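Local coordinates for protein PtLCIB4 H88A mutant (Phaeodactylum tricornutum, PDB 5B5Z) that probably works as a zinc-dependent beta-carbonic anhydrase of the LCIB family, interconverting carbon dioxide and bicarbonate, at residues P26-N31 with S253-V258; Y50-A55 with E73-H78; G82-F87 with A183-V188; G105-L110 with D235-V240; D190-Y195 with V211-A216. One frame throughout, in Å; residues are numbered along the deposited sequence.

Contact 1. Residues P26-N31 with S253-V258; sequences PDALTN and SDFFVV
Leu-29 and Phe-256 hold each other through both of their backbone polar groups: Leu-29 N donates to Phe-256 O over 2.9 Å in a nearly straight bond (177°), and Phe-256 N returns one to Leu-29 O at 2.8 Å. Two residues on, Asn-31 N reaches Asp-254 O at 3.1 Å from above the carbonyl plane, while Ser-253 OG meets the same oxygen in that plane at 2.8 Å, so two donors grip it. Around these bonds, Thr-30 sets its CG2 obliquely against the Phe-255 ring, 3.6 Å from CE2; the methyl is anti to the threonine carbonyl carbon. Ala-28 CB approaches CD2 of the same ring. The pairing is antiparallel, Leu-29 and Phe-256 forming the hydrogen-bonded pair and Thr-30 and Phe-255 the non-hydrogen-bonded one, and it adds the very short strand 29-30 to strand 255-264 of the mixed sheet just before helix 31-43, which Thr-30 N-caps. Where direct bonds stop, water takes over: one molecule links Asp-27 O to Val-258 N, and two others each bridge Asp-27 OD2 and Val-258 O. At the opposite end, Asn-31 and Asp-254 lie side by side, amide and carboxylate planes 77° apart, and a water joins Asn-31 ND2 to Asp-254 OD2. Asp-70 fixes the Asn-31 amide, and Thr-248 and Asn-247 hold the Asp-254 carboxylate.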
# COMPACT_ATOMS: atom_id res chain seq x y z
N PRO A 26 -13.20 19.45 -16.20
CA PRO A 26 -12.58 20.57 -16.91
C PRO A 26 -11.30 21.04 -16.26
O PRO A 26 -10.43 21.58 -16.94
CB PRO A 26 -13.62 21.69 -16.82
CG PRO A 26 -14.86 21.02 -16.52
CD PRO A 26 -14.61 19.72 -15.87
N ASP A 27 -11.20 20.84 -14.94
CA ASP A 27 -10.09 21.37 -14.17
C ASP A 27 -8.98 20.35 -13.95
O ASP A 27 -8.05 20.62 -13.20
CB ASP A 27 -10.59 21.91 -12.81
CG ASP A 27 -11.39 20.88 -12.01
OD1 ASP A 27 -11.97 19.94 -12.60
OD2 ASP A 27 -11.51 21.05 -10.78
N ALA A 28 -9.07 19.19 -14.61
CA ALA A 28 -8.04 18.15 -14.42
C ALA A 28 -6.64 18.64 -14.77
O ALA A 28 -6.45 19.37 -15.74
CB ALA A 28 -8.38 16.93 -15.25
N LEU A 29 -5.65 18.24 -13.96
CA LEU A 29 -4.25 18.55 -14.21
C LEU A 29 -3.48 17.30 -14.62
O LEU A 29 -3.80 16.21 -14.16
CB LEU A 29 -3.60 19.13 -12.95
CG LEU A 29 -4.22 20.40 -12.36
CD1 LEU A 29 -3.53 20.78 -11.06
CD2 LEU A 29 -4.14 21.53 -13.38
N THR A 30 -2.45 17.42 -15.46
CA THR A 30 -1.55 16.29 -15.65
C THR A 30 -0.78 16.03 -14.36
O THR A 30 -0.64 16.93 -13.53
CB THR A 30 -0.53 16.53 -16.77
OG1 THR A 30 0.33 17.60 -16.38
CG2 THR A 30 -1.23 16.89 -18.08
N ASN A 31 -0.27 14.82 -14.19
CA ASN A 31 0.55 14.54 -13.02
C ASN A 31 1.66 15.57 -12.84
O ASN A 31 1.89 16.06 -11.74
CB ASN A 31 1.15 13.15 -13.11
CG ASN A 31 0.20 12.07 -12.64
OD1 ASN A 31 -1.02 12.25 -12.64
ND2 ASN A 31 0.76 10.94 -12.19
N SER A 253 -0.25 11.07 -20.55
CA SER A 253 -0.13 11.41 -19.13
C SER A 253 -1.39 11.00 -18.36
O SER A 253 -2.50 11.03 -18.89
CB SER A 253 0.11 12.91 -18.93
OG SER A 253 0.29 13.21 -17.55
N ASP A 254 -1.20 10.62 -17.11
CA ASP A 254 -2.32 10.48 -16.19
C ASP A 254 -2.75 11.88 -15.75
O ASP A 254 -2.00 12.84 -15.90
CB ASP A 254 -1.93 9.65 -14.97
CG ASP A 254 -2.09 8.16 -15.20
OD1 ASP A 254 -2.41 7.71 -16.33
OD2 ASP A 254 -1.86 7.41 -14.23
N PHE A 255 -3.95 11.98 -15.21
CA PHE A 255 -4.48 13.25 -14.74
C PHE A 255 -4.96 13.13 -13.30
O PHE A 255 -5.14 12.03 -12.76
CB PHE A 255 -5.64 13.74 -15.63
CG PHE A 255 -5.19 14.22 -16.98
CD1 PHE A 255 -4.81 13.32 -17.96
CD2 PHE A 255 -5.14 15.58 -17.26
CE1 PHE A 255 -4.38 13.77 -19.22
CE2 PHE A 255 -4.72 16.04 -18.51
CZ PHE A 255 -4.34 15.13 -19.48
N PHE A 256 -5.15 14.29 -12.68
CA PHE A 256 -5.69 14.35 -11.33
C PHE A 256 -6.63 15.54 -11.23
O PHE A 256 -6.31 16.63 -11.70
CB PHE A 256 -4.55 14.45 -10.30
CG PHE A 256 -4.97 14.17 -8.87
CD1 PHE A 256 -5.42 15.19 -8.03
CD2 PHE A 256 -4.89 12.87 -8.36
CE1 PHE A 256 -5.81 14.93 -6.71
CE2 PHE A 256 -5.26 12.60 -7.04
CZ PHE A 256 -5.72 13.63 -6.22
N VAL A 257 -7.79 15.30 -10.62
CA VAL A 257 -8.76 16.35 -10.35
C VAL A 257 -8.67 16.74 -8.89
O VAL A 257 -9.09 15.98 -8.03
CB VAL A 257 -10.19 15.86 -10.64
CG1 VAL A 257 -11.21 17.02 -10.53
CG2 VAL A 257 -10.24 15.17 -12.00
N VAL A 258 -8.13 17.92 -8.60
CA VAL A 258 -8.01 18.38 -7.22
C VAL A 258 -9.34 18.85 -6.64
O VAL A 258 -9.95 19.78 -7.16
CB VAL A 258 -7.00 19.53 -7.08
CG1 VAL A 258 -6.87 19.94 -5.63
CG2 VAL A 258 -5.67 19.11 -7.61
O HOH W 1 -7.59 20.04 -10.54
O HOH W 2 -9.51 21.74 -9.18
O HOH W 3 -12.55 19.92 -8.66
O HOH W 4 -2.98 10.93 -11.46
O HOH W 5 -1.32 8.64 -11.79

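Contact 2. Residues Y50-A55 with E73-H78; sequences YNTLLA and EVYGKH
Within the beta-alpha-beta unit of strand 52-57, helix 65-75 and strand 79-80, Leu-54 and Thr-52 meet the end of the helix and the turn that leads out of it. Leu-54 does most of the packing. Its CB sits 4.0 Å from Tyr-75 CB, and with CG anti to the backbone N (chi1 178°) the branch runs on to His-78, where CG lies 3.8 Å from His-78 CB. The methyl CD2 lies 3.9 Å from Gly-76 O. Thr-52 presents its methyl, CG2, obliquely to the Tyr-75 ring at 3.8 Å from CD1, while its hydroxyl is engaged by His-48. No direct hydrogen bond crosses between the segments. Instead, one water accepts from Leu-54 N at 2.9 Å and donates to both Tyr-75 O and Lys-77 O, so a single molecule ties the strand to two carbonyls of the helix exit. Gly-76 is the first residue to leave helical angles (phi 90°), and two residues later His-78 CA comes to 3.2 Å from Leu-54 O in a CA-H...O contact. Beyond the pair, strand 107-117 supports Leu-54 and Tyr-75 through Leu-109, helix 31-43 touches Tyr-75 at Ser-39, and the second subunit closes in at Lys-77, which forms a salt bridge with Glu-62 of that subunit.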
# COMPACT_ATOMS: atom_id res chain seq x y z
N TYR A 50 13.83 17.82 3.00
CA TYR A 50 14.44 17.32 4.23
C TYR A 50 13.45 17.21 5.38
O TYR A 50 13.65 16.40 6.28
CB TYR A 50 15.63 18.21 4.64
CG TYR A 50 15.27 19.46 5.41
CD1 TYR A 50 14.77 20.58 4.77
CD2 TYR A 50 15.45 19.53 6.79
CE1 TYR A 50 14.45 21.73 5.47
CE2 TYR A 50 15.12 20.66 7.51
CZ TYR A 50 14.63 21.77 6.84
OH TYR A 50 14.31 22.91 7.54
N ASN A 51 12.38 17.99 5.34
CA ASN A 51 11.52 18.12 6.50
C ASN A 51 10.07 17.71 6.24
O ASN A 51 9.19 17.97 7.07
CB ASN A 51 11.56 19.55 7.03
CG ASN A 51 10.96 20.55 6.05
OD1 ASN A 51 10.86 20.28 4.85
ND2 ASN A 51 10.54 21.69 6.57
N THR A 52 9.83 17.09 5.08
CA THR A 52 8.47 16.66 4.73
C THR A 52 8.40 15.15 4.63
O THR A 52 9.28 14.52 4.04
CB THR A 52 8.00 17.25 3.39
OG1 THR A 52 7.98 18.68 3.49
CG2 THR A 52 6.58 16.77 3.03
N LEU A 53 7.37 14.56 5.24
CA LEU A 53 7.10 13.14 5.11
C LEU A 53 5.89 12.99 4.21
O LEU A 53 4.83 13.52 4.51
CB LEU A 53 6.83 12.51 6.46
CG LEU A 53 6.44 11.03 6.41
CD1 LEU A 53 7.57 10.14 5.91
CD2 LEU A 53 6.01 10.58 7.79
N LEU A 54 6.08 12.29 3.10
CA LEU A 54 5.02 12.04 2.13
C LEU A 54 4.19 10.83 2.55
O LEU A 54 4.74 9.80 2.98
CB LEU A 54 5.62 11.82 0.75
CG LEU A 54 4.64 11.51 -0.38
CD1 LEU A 54 3.69 12.67 -0.61
CD2 LEU A 54 5.40 11.15 -1.65
N ALA A 55 2.86 10.95 2.47
CA ALA A 55 1.98 9.80 2.70
C ALA A 55 0.93 9.76 1.61
O ALA A 55 0.53 10.79 1.11
CB ALA A 55 1.32 9.88 4.08
N GLU A 73 9.50 11.57 -6.23
CA GLU A 73 10.69 12.24 -6.77
C GLU A 73 11.00 13.55 -6.04
O GLU A 73 12.16 13.96 -5.96
CB GLU A 73 10.54 12.51 -8.26
CG GLU A 73 10.53 11.26 -9.09
CD GLU A 73 10.31 11.53 -10.57
OE1 GLU A 73 9.97 12.68 -10.94
OE2 GLU A 73 10.47 10.57 -11.36
N VAL A 74 9.96 14.20 -5.51
CA VAL A 74 10.12 15.46 -4.80
C VAL A 74 10.33 15.25 -3.30
O VAL A 74 11.19 15.89 -2.70
CB VAL A 74 8.89 16.40 -5.04
CG1 VAL A 74 9.03 17.68 -4.22
CG2 VAL A 74 8.73 16.72 -6.52
N TYR A 75 9.57 14.35 -2.69
CA TYR A 75 9.56 14.28 -1.23
C TYR A 75 10.10 12.97 -0.65
O TYR A 75 10.15 12.82 0.58
CB TYR A 75 8.13 14.51 -0.71
CG TYR A 75 7.58 15.87 -1.05
CD1 TYR A 75 8.07 17.02 -0.42
CD2 TYR A 75 6.58 16.02 -2.01
CE1 TYR A 75 7.56 18.28 -0.73
CE2 TYR A 75 6.07 17.28 -2.32
CZ TYR A 75 6.56 18.40 -1.69
OH TYR A 75 6.05 19.64 -2.01
N GLY A 76 10.50 12.04 -1.50
CA GLY A 76 11.12 10.81 -1.05
C GLY A 76 10.15 9.68 -0.77
O GLY A 76 8.98 9.72 -1.19
N LYS A 77 10.64 8.67 -0.05
CA LYS A 77 9.89 7.46 0.27
C LYS A 77 8.67 7.79 1.09
O LYS A 77 8.75 8.55 2.04
CB LYS A 77 10.77 6.48 1.05
CG LYS A 77 11.81 5.75 0.21
CD LYS A 77 13.02 5.38 1.07
CE LYS A 77 12.60 4.73 2.37
NZ LYS A 77 13.49 5.12 3.52
N HIS A 78 7.54 7.18 0.73
CA HIS A 78 6.27 7.52 1.35
C HIS A 78 5.71 6.42 2.24
O HIS A 78 5.99 5.24 2.03
CB HIS A 78 5.24 7.82 0.27
CG HIS A 78 4.91 6.64 -0.58
ND1 HIS A 78 5.75 6.20 -1.59
CD2 HIS A 78 3.84 5.81 -0.60
CE1 HIS A 78 5.21 5.15 -2.18
NE2 HIS A 78 4.05 4.89 -1.60
O HOH W 6 8.75 11.29 2.46

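Contact 3. Residues G82-F87 with A183-V188; sequences GGLAGF and AQQGYV
With chi1 at -104° and an extended chain beyond CG, Gln-184 carries its amide straight out from helix 183-192 to Leu-84, whose own CG lies anti to its carbonyl carbon (chi1 -66°) and beside the backbone N that the amide meets. Gln-184 OE1 accepts from Leu-84 N at 2.9 Å, the N-H pointing almost directly at it (170°) from above the amide carbonyl plane. The same oxygen lies 3.4 Å from Leu-84 CG, so it touches both the backbone N and the side chain of Leu-84. The other half of the amide is used as well: NE2 donates to a water that in turn donates to Gly-82 O. Leu-84 CD1 rests 3.8 Å from Gln-184 CB and 3.7 Å from Gln-185 OE1, an oxygen also bonded to Ser-141. One turn later, Val-188 CG2 touches the loop at several points, 4.1 Å from Phe-87 CD2 on an oblique approach and 4.3 Å from Ala-85 CB. At the dimer interface, Gln-184 packs on Gln-184 of the second subunit. The glycine-containing loop between strand 79-80 and helix 91-99 is thereby fixed to helix 183-192 close to the zinc site of this probable beta-carbonic anhydrase; the side chain of Ala-85 is about 5 Å from the zinc ion.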
# COMPACT_ATOMS: atom_id res chain seq x y z
N GLY A 82 -3.38 3.53 2.17
CA GLY A 82 -4.51 3.13 1.32
C GLY A 82 -4.83 1.64 1.35
O GLY A 82 -4.46 0.91 2.28
N GLY A 83 -5.54 1.20 0.33
CA GLY A 83 -6.04 -0.16 0.27
C GLY A 83 -7.02 -0.16 -0.88
O GLY A 83 -6.97 0.74 -1.70
N LEU A 84 -7.95 -1.11 -0.92
CA LEU A 84 -8.90 -1.18 -2.03
C LEU A 84 -9.67 0.14 -2.22
O LEU A 84 -10.16 0.72 -1.26
CB LEU A 84 -9.87 -2.34 -1.81
CG LEU A 84 -9.20 -3.72 -1.85
CD1 LEU A 84 -10.24 -4.78 -1.54
CD2 LEU A 84 -8.55 -3.96 -3.22
N ALA A 85 -9.75 0.58 -3.47
CA ALA A 85 -10.44 1.81 -3.88
C ALA A 85 -9.81 3.10 -3.35
O ALA A 85 -10.32 4.18 -3.63
CB ALA A 85 -11.90 1.75 -3.49
N GLY A 86 -8.71 2.99 -2.61
CA GLY A 86 -8.01 4.16 -2.09
C GLY A 86 -8.44 4.66 -0.72
O GLY A 86 -7.95 5.68 -0.24
N PHE A 87 -9.37 3.95 -0.06
CA PHE A 87 -9.74 4.31 1.31
C PHE A 87 -8.57 4.15 2.27
O PHE A 87 -7.76 3.26 2.10
CB PHE A 87 -10.91 3.45 1.78
CG PHE A 87 -12.21 3.84 1.14
CD1 PHE A 87 -12.99 4.85 1.67
CD2 PHE A 87 -12.63 3.20 -0.01
CE1 PHE A 87 -14.18 5.21 1.07
CE2 PHE A 87 -13.82 3.56 -0.62
CZ PHE A 87 -14.60 4.57 -0.08
N ALA A 183 -12.19 -8.46 4.25
CA ALA A 183 -12.81 -7.39 5.02
C ALA A 183 -12.77 -6.02 4.32
O ALA A 183 -13.71 -5.23 4.44
CB ALA A 183 -12.17 -7.29 6.39
N GLN A 184 -11.69 -5.72 3.60
CA GLN A 184 -11.61 -4.43 2.92
C GLN A 184 -12.73 -4.21 1.91
O GLN A 184 -13.34 -3.14 1.87
CB GLN A 184 -10.26 -4.27 2.22
CG GLN A 184 -9.36 -3.34 2.99
CD GLN A 184 -7.98 -3.13 2.40
OE1 GLN A 184 -7.78 -3.08 1.19
NE2 GLN A 184 -7.01 -2.98 3.29
N GLN A 185 -13.02 -5.21 1.09
CA GLN A 185 -14.03 -5.01 0.08
C GLN A 185 -15.40 -4.82 0.75
O GLN A 185 -16.24 -4.11 0.24
CB GLN A 185 -14.07 -6.17 -0.92
CG GLN A 185 -15.04 -5.96 -2.08
CD GLN A 185 -14.69 -4.77 -2.96
OE1 GLN A 185 -13.60 -4.19 -2.86
NE2 GLN A 185 -15.61 -4.40 -3.84
N GLY A 186 -15.60 -5.47 1.89
CA GLY A 186 -16.82 -5.30 2.65
C GLY A 186 -16.94 -3.87 3.14
O GLY A 186 -18.02 -3.28 3.12
N TYR A 187 -15.81 -3.30 3.58
CA TYR A 187 -15.79 -1.91 4.00
C TYR A 187 -16.08 -0.97 2.82
O TYR A 187 -16.75 0.05 2.99
CB TYR A 187 -14.43 -1.56 4.64
CG TYR A 187 -14.19 -2.14 6.02
CD1 TYR A 187 -15.19 -2.15 6.98
CD2 TYR A 187 -12.95 -2.69 6.35
CE1 TYR A 187 -14.97 -2.69 8.25
CE2 TYR A 187 -12.72 -3.24 7.61
CZ TYR A 187 -13.73 -3.23 8.55
OH TYR A 187 -13.50 -3.77 9.79
N VAL A 188 -15.57 -1.29 1.64
CA VAL A 188 -15.84 -0.45 0.47
C VAL A 188 -17.33 -0.45 0.16
O VAL A 188 -17.92 0.61 -0.11
CB VAL A 188 -15.04 -0.92 -0.77
CG1 VAL A 188 -15.44 -0.13 -2.02
CG2 VAL A 188 -13.53 -0.82 -0.50
O HOH W 7 -4.32 -1.83 3.29

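Contact 4. Residues G105-L110 with D235-V240; sequences GGSCLL and DGQIAV
Ser-107 leans across to Gln-237 at the point where strands 107-117 and 238-247 begin to run together. Its CB lies 3.3 Å from Gln-237 O, and the next atom out, OG, accepts from Gln-237 N at 3.0 Å with a moderately bent N-H (148°). Because OG stands anti to the serine carbonyl carbon (chi1 -67°), it also comes alongside the glutamine chain, 3.6 Å from Gln-237 CB. That chain then runs extended to an amide oxygen held by Tyr-47. From here the pairing is regular and parallel. Cys-108 N donates to Gln-237 O, Ala-239 N to Cys-108 O at 2.8 Å, and Leu-110 N to Ala-239 O at 2.8 Å, all close to straight, and the axes of the short segments 107-110 and 238-240 are 17° apart. Cys-108, Ile-238, Leu-110 and Val-240 share one face of the sheet, where helix 91-99 covers Cys-108 and Ile-238. On the other face Leu-109 bends its CD1 to 3.9 Å from Ala-239 CB, and Leu-42 of helix 31-43 packs on both. Before the strands, Asp-235 OD2 comes to 3.1 Å from Gly-105 O; both are acceptors, so no bond joins them at this exposed end, and the approach is probably unfavourable. The chemistry at the start of the pairing is a change of acceptor: Gly-106 O stays 4.2 Å from Gln-237 N, and the serine hydroxyl serves that N-H instead, carrying the bonding one step beyond the regular strands.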
# COMPACT_ATOMS: atom_id res chain seq x y z
N GLY A 105 10.33 18.87 13.82
CA GLY A 105 9.92 20.20 13.41
C GLY A 105 9.34 20.31 12.01
O GLY A 105 9.09 21.41 11.53
N GLY A 106 9.13 19.16 11.35
CA GLY A 106 8.64 19.15 9.98
C GLY A 106 7.17 18.82 9.86
O GLY A 106 6.43 18.84 10.84
N SER A 107 6.73 18.48 8.65
CA SER A 107 5.31 18.29 8.41
C SER A 107 5.06 17.09 7.53
O SER A 107 6.00 16.49 7.01
CB SER A 107 4.71 19.54 7.76
OG SER A 107 4.73 20.64 8.65
N CYS A 108 3.78 16.73 7.38
CA CYS A 108 3.36 15.67 6.48
C CYS A 108 2.60 16.24 5.28
O CYS A 108 1.94 17.27 5.38
CB CYS A 108 2.48 14.65 7.22
SG CYS A 108 1.69 13.40 6.15
N LEU A 109 2.72 15.55 4.16
CA LEU A 109 1.89 15.82 2.99
C LEU A 109 1.15 14.54 2.65
O LEU A 109 1.79 13.55 2.31
CB LEU A 109 2.73 16.28 1.81
CG LEU A 109 2.01 16.27 0.46
CD1 LEU A 109 0.78 17.19 0.44
CD2 LEU A 109 2.99 16.65 -0.65
N LEU A 110 -0.17 14.56 2.77
CA LEU A 110 -1.02 13.42 2.43
C LEU A 110 -1.70 13.62 1.08
O LEU A 110 -2.36 14.62 0.87
CB LEU A 110 -2.08 13.19 3.51
CG LEU A 110 -3.11 12.11 3.22
CD1 LEU A 110 -2.47 10.73 3.27
CD2 LEU A 110 -4.25 12.22 4.22
N ASP A 235 4.39 22.62 16.19
CA ASP A 235 4.59 23.44 15.00
C ASP A 235 4.29 22.65 13.73
O ASP A 235 4.14 23.22 12.64
CB ASP A 235 6.03 23.96 14.95
CG ASP A 235 7.05 22.84 14.88
OD1 ASP A 235 6.96 21.90 15.70
OD2 ASP A 235 7.94 22.90 13.99
N GLY A 236 4.21 21.33 13.87
CA GLY A 236 4.02 20.45 12.73
C GLY A 236 2.65 20.61 12.10
O GLY A 236 1.66 20.88 12.78
N GLN A 237 2.59 20.43 10.79
CA GLN A 237 1.34 20.56 10.07
C GLN A 237 1.05 19.32 9.26
O GLN A 237 1.92 18.46 9.10
CB GLN A 237 1.38 21.76 9.12
CG GLN A 237 1.57 23.09 9.81
CD GLN A 237 1.79 24.20 8.82
OE1 GLN A 237 2.30 23.98 7.72
NE2 GLN A 237 1.40 25.42 9.19
N ILE A 238 -0.17 19.24 8.76
CA ILE A 238 -0.53 18.26 7.74
C ILE A 238 -1.10 18.98 6.53
O ILE A 238 -2.11 19.68 6.63
CB ILE A 238 -1.59 17.25 8.23
CG1 ILE A 238 -1.25 16.74 9.62
CG2 ILE A 238 -1.74 16.12 7.21
CD1 ILE A 238 -2.44 16.18 10.36
N ALA A 239 -0.43 18.84 5.40
CA ALA A 239 -0.92 19.36 4.15
C ALA A 239 -1.65 18.21 3.48
O ALA A 239 -1.22 17.07 3.57
CB ALA A 239 0.20 19.88 3.27
N VAL A 240 -2.76 18.53 2.82
CA VAL A 240 -3.63 17.51 2.28
C VAL A 240 -3.95 17.83 0.83
O VAL A 240 -4.36 18.96 0.52
CB VAL A 240 -4.96 17.44 3.07
CG1 VAL A 240 -5.92 16.47 2.43
CG2 VAL A 240 -4.69 17.09 4.54

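Contact 5. Residues D190-Y195 with V211-A216; sequences DMLRPY and VSVYDA
The ring of Tyr-195 lies against helix 205-228 with Ser-212 O above one face, 3.8 Å from the plane and displaced toward the rim. Three oxygens stand at its edge: Met-191 O and Leu-192 O from its own segment, and Asp-215 OD2 across the contact. The carboxylate is turned 80° from the ring, and Tyr-195 OH donates to Asp-215 OD2 in a hydrogen bond whose very short length, 2.4 Å, is doubtful. Lys-219 adds a second hydrogen-bond partner to the hydroxyl and a long, weak ion pair to Asp-215 OD2, and its charge may help stabilise the pair. With CG anti to the backbone N (chi1 -169°), Asp-215 brings its carboxylate to the phenol end of the ring. Carbon contacts add to this: Tyr-195 CE1 is 3.8 Å from Ala-216 CB, Tyr-195 CD2 is 3.8 Å from Ser-212 CB, and Leu-192 CD1 meets Val-213 CG2 obliquely at 4.1 Å. The last part of helix 183-192 and the turn before helix 196-201 pack on helix 205-228, and Ser-114 of strand 107-117 lies against Val-213 and Tyr-214 of that long helix.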
# COMPACT_ATOMS: atom_id res chain seq x y z
N ASP A 190 -19.66 -0.98 2.30
CA ASP A 190 -20.28 -0.23 3.41
C ASP A 190 -20.24 1.27 3.17
O ASP A 190 -21.25 1.95 3.32
CB ASP A 190 -19.59 -0.53 4.74
CG ASP A 190 -19.90 -1.92 5.27
OD1 ASP A 190 -20.90 -2.53 4.84
OD2 ASP A 190 -19.13 -2.38 6.15
N MET A 191 -19.07 1.78 2.80
CA MET A 191 -18.95 3.22 2.64
C MET A 191 -19.61 3.75 1.36
O MET A 191 -19.93 4.95 1.28
CB MET A 191 -17.47 3.61 2.73
CG MET A 191 -17.01 3.56 4.19
SD MET A 191 -15.32 4.06 4.51
CE MET A 191 -14.45 2.50 4.35
N LEU A 192 -19.88 2.87 0.41
CA LEU A 192 -20.54 3.26 -0.84
C LEU A 192 -22.06 3.14 -0.75
O LEU A 192 -22.79 3.69 -1.58
CB LEU A 192 -20.02 2.40 -1.99
CG LEU A 192 -19.78 3.04 -3.35
CD1 LEU A 192 -19.27 4.48 -3.20
CD2 LEU A 192 -18.75 2.20 -4.10
N ARG A 193 -22.53 2.40 0.26
CA ARG A 193 -23.97 2.18 0.41
C ARG A 193 -24.79 3.48 0.49
O ARG A 193 -25.86 3.55 -0.11
CB ARG A 193 -24.23 1.30 1.64
CG ARG A 193 -25.65 0.71 1.68
CD ARG A 193 -25.74 -0.52 2.58
NE ARG A 193 -24.99 -1.66 2.05
CZ ARG A 193 -23.92 -2.20 2.64
NH1 ARG A 193 -23.49 -1.70 3.79
NH2 ARG A 193 -23.30 -3.23 2.08
N PRO A 194 -24.29 4.52 1.19
CA PRO A 194 -25.07 5.77 1.18
C PRO A 194 -25.26 6.40 -0.20
O PRO A 194 -26.17 7.22 -0.38
CB PRO A 194 -24.24 6.70 2.07
CG PRO A 194 -23.55 5.81 2.99
CD PRO A 194 -23.21 4.58 2.20
N TYR A 195 -24.42 6.02 -1.16
CA TYR A 195 -24.46 6.59 -2.50
C TYR A 195 -25.23 5.74 -3.51
O TYR A 195 -25.16 5.98 -4.71
CB TYR A 195 -23.02 6.82 -3.01
CG TYR A 195 -22.22 7.71 -2.10
CD1 TYR A 195 -21.55 7.19 -1.00
CD2 TYR A 195 -22.16 9.07 -2.32
CE1 TYR A 195 -20.83 8.00 -0.15
CE2 TYR A 195 -21.45 9.90 -1.47
CZ TYR A 195 -20.79 9.36 -0.39
OH TYR A 195 -20.07 10.17 0.45
N VAL A 211 -16.43 9.99 -8.24
CA VAL A 211 -16.76 11.16 -7.46
C VAL A 211 -17.40 10.76 -6.14
O VAL A 211 -17.06 11.30 -5.09
CB VAL A 211 -17.69 12.11 -8.23
CG1 VAL A 211 -18.07 13.29 -7.36
CG2 VAL A 211 -17.01 12.59 -9.49
N SER A 212 -18.30 9.78 -6.17
CA SER A 212 -18.88 9.24 -4.95
C SER A 212 -17.83 8.61 -4.04
O SER A 212 -17.85 8.78 -2.83
CB SER A 212 -19.96 8.19 -5.28
OG SER A 212 -20.99 8.78 -6.06
N VAL A 213 -16.89 7.87 -4.63
CA VAL A 213 -15.82 7.28 -3.83
C VAL A 213 -14.98 8.35 -3.17
O VAL A 213 -14.65 8.25 -1.98
CB VAL A 213 -14.94 6.36 -4.69
CG1 VAL A 213 -13.75 5.84 -3.88
CG2 VAL A 213 -15.79 5.19 -5.20
N TYR A 214 -14.64 9.39 -3.93
CA TYR A 214 -13.86 10.47 -3.34
C TYR A 214 -14.62 11.11 -2.18
O TYR A 214 -14.04 11.41 -1.14
CB TYR A 214 -13.50 11.55 -4.38
CG TYR A 214 -13.06 12.81 -3.67
CD1 TYR A 214 -11.79 12.89 -3.13
CD2 TYR A 214 -13.93 13.87 -3.46
CE1 TYR A 214 -11.39 13.98 -2.43
CE2 TYR A 214 -13.53 14.98 -2.75
CZ TYR A 214 -12.25 15.02 -2.24
OH TYR A 214 -11.82 16.11 -1.53
N ASP A 215 -15.92 11.34 -2.36
CA ASP A 215 -16.71 11.95 -1.28
C ASP A 215 -16.68 11.11 -0.02
O ASP A 215 -16.55 11.65 1.09
CB ASP A 215 -18.17 12.17 -1.70
CG ASP A 215 -18.93 13.03 -0.69
OD1 ASP A 215 -18.60 14.23 -0.57
OD2 ASP A 215 -19.85 12.51 -0.01
N ALA A 216 -16.79 9.79 -0.19
CA ALA A 216 -16.73 8.89 0.95
C ALA A 216 -15.35 8.91 1.60
O ALA A 216 -15.22 8.88 2.82
CB ALA A 216 -17.11 7.47 0.51

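Overall arrangement
Contacts 1, 2 and 4 build or cover one mixed sheet, whereas contacts 3 and 5 gather helices and a loop near the metal. Contacts 2 and 4, with centres about 11 Å apart, share neighbouring strands, and Leu-53 and Ala-55 probably bond to Leu-109 through their backbones. Contacts 3 and 5 are as close, about 11 Å between centres; both use helix 183-192, and Phe-87 touches Met-191, Val-213 and Ala-216. Contact 1 encloses all the others along the chain, and its centre is about 24 Å from that of contact 4. The zinc ion, bound by Cys-59, His-115 and Cys-139, lies about 5 Å from Ala-85, 8 Å from Val-213 and 12 Å from Asp-254, measured to their side chains.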